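Local coordinates for cell envelope-related transcriptional attenuator domain-containing protein (Streptococcus agalactiae, PDB 3OKZ) that is of unknown function but belongs to the LytR/CpsA/Psr family, whose members probably attach glycopolymers to the bacterial cell wall, at residues 264-267 / 268-272. Numbering follows the deposited sequence.
Sequences KKHL and LAVQN
One methyl group of Val-270, CG2, sits over a face of the His-266 imidazole, 3.9 Å from the ring centroid and 15° off the normal, a CH-pi contact between residues one turn apart. The methyl lies slightly toward the rim, nearest NE2. In His-266 CG is anti to the backbone N (chi1 -169°), which turns the ring toward the next turn, where the methyl meets its face. Leu-246 of strand 241-252 touches both side chains, though His-266 itself stays partly exposed. The tight packing is at Val-270, Leu-267 and Gln-271, all buried: the leucine CD1 meets the glutamine CG at 4.0 Å, Leu-267 also touches Thr-288, and Gln-271 touches Leu-286, both in the chain that follows helix 264-277. The backbone is that of an alpha-helix, the first turns of helix 264-277, which follows the edge strand 258-261 of the mixed sheet. Its i-to-i+4 bonds run from Leu-268 N to Lys-264 O (3.2 Å), from Val-270 N to His-266 O (3.1 Å) and from Gln-271 N to Leu-267 O (3.0 Å), the last more bent at 151°. Lys-264 leads away, its NZ in a salt bridge with Asp-295. The solvent side is looser, with Lys-265 and Ala-269 exposed.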
loop_
_atom_site.group_PDB
_atom_site.type_symbol
_atom_site.label_atom_id
_atom_site.label_comp_id
_atom_site.label_asym_id
_atom_site.label_seq_id
_atom_site.Cartn_x
_atom_site.Cartn_y
_atom_site.Cartn_z
ATOM N N LYS A 264 16.418 11.653 -8.026
ATOM C CA LYS A 264 16.690 12.322 -6.763
ATOM C C LYS A 264 15.669 13.430 -6.507
ATOM O O LYS A 264 15.023 13.460 -5.456
ATOM C CB LYS A 264 18.102 12.914 -6.761
ATOM C CG LYS A 264 19.237 11.888 -6.655
ATOM C CD LYS A 264 20.621 12.563 -6.625
ATOM C CE LYS A 264 21.766 11.548 -6.558
ATOM N NZ LYS A 264 23.111 12.193 -6.676
ATOM N N LYS A 265 15.515 14.324 -7.477
ATOM C CA LYS A 265 14.594 15.449 -7.359
ATOM C C LYS A 265 13.199 15.042 -6.889
ATOM O O LYS A 265 12.570 15.745 -6.099
ATOM C CB LYS A 265 14.468 16.155 -8.710
ATOM C CG LYS A 265 13.842 17.543 -8.664
ATOM C CD LYS A 265 14.886 18.614 -8.332
ATOM C CE LYS A 265 14.324 20.028 -8.490
ATOM N NZ LYS A 265 15.376 21.078 -8.347
ATOM N N HIS A 266 12.725 13.901 -7.377
ATOM C CA HIS A 266 11.386 13.415 -7.058
ATOM C C HIS A 266 11.241 12.763 -5.690
ATOM O O HIS A 266 10.436 13.199 -4.870
ATOM C CB HIS A 266 10.935 12.417 -8.125
ATOM C CG HIS A 266 9.486 12.055 -8.046
ATOM N ND1 HIS A 266 9.041 10.750 -8.064
ATOM C CD2 HIS A 266 8.374 12.829 -7.994
ATOM C CE1 HIS A 266 7.721 10.735 -8.030
ATOM N NE2 HIS A 266 7.291 11.984 -7.987
ATOM N N LEU A 267 12.014 11.708 -5.455
ATOM C CA LEU A 267 11.939 10.988 -4.197
ATOM C C LEU A 267 12.070 11.886 -2.976
ATOM O O LEU A 267 11.427 11.644 -1.961
ATOM C CB LEU A 267 12.989 9.868 -4.157
ATOM C CG LEU A 267 13.092 9.045 -2.868
ATOM C CD1 LEU A 267 11.727 8.600 -2.408
ATOM C CD2 LEU A 267 13.978 7.854 -3.103
ATOM N N LEU A 268 12.890 12.926 -3.065
ATOM C CA LEU A 268 13.048 13.836 -1.932
ATOM C C LEU A 268 11.695 14.510 -1.694
ATOM O O LEU A 268 11.072 14.322 -0.652
ATOM C CB LEU A 268 14.130 14.881 -2.237
ATOM C CG LEU A 268 14.712 15.787 -1.138
ATOM C CD1 LEU A 268 13.732 16.875 -0.772
ATOM C CD2 LEU A 268 15.074 14.950 0.071
ATOM N N ALA A 269 11.241 15.274 -2.682
ATOM C CA ALA A 269 9.966 15.972 -2.609
ATOM C C ALA A 269 8.855 15.139 -1.966
ATOM O O ALA A 269 8.125 15.613 -1.091
ATOM C CB ALA A 269 9.538 16.391 -4.001
ATOM N N VAL A 270 8.730 13.899 -2.419
ATOM C CA VAL A 270 7.711 12.984 -1.924
ATOM C C VAL A 270 7.927 12.655 -0.450
ATOM O O VAL A 270 6.967 12.569 0.325
ATOM C CB VAL A 270 7.704 11.668 -2.746
ATOM C CG1 VAL A 270 6.598 10.750 -2.264
ATOM C CG2 VAL A 270 7.529 11.982 -4.222
ATOM N N GLN A 271 9.187 12.462 -0.069
ATOM C CA GLN A 271 9.510 12.157 1.314
ATOM C C GLN A 271 9.001 13.321 2.146
ATOM O O GLN A 271 8.105 13.175 2.969
ATOM C CB GLN A 271 11.028 12.043 1.518
ATOM C CG GLN A 271 11.734 10.861 0.855
ATOM C CD GLN A 271 13.193 10.771 1.281
ATOM O OE1 GLN A 271 13.894 9.809 0.970
ATOM N NE2 GLN A 271 13.653 11.785 2.000
ATOM N N ASN A 272 9.580 14.490 1.898
ATOM C CA ASN A 272 9.249 15.712 2.621
ATOM C C ASN A 272 7.759 16.046 2.631
ATOM O O ASN A 272 7.248 16.599 3.607
ATOM C CB ASN A 272 10.070 16.877 2.049
ATOM C CG ASN A 272 11.582 16.676 2.226
ATOM O OD1 ASN A 272 12.381 17.481 1.744
ATOM N ND2 ASN A 272 11.974 15.601 2.922
#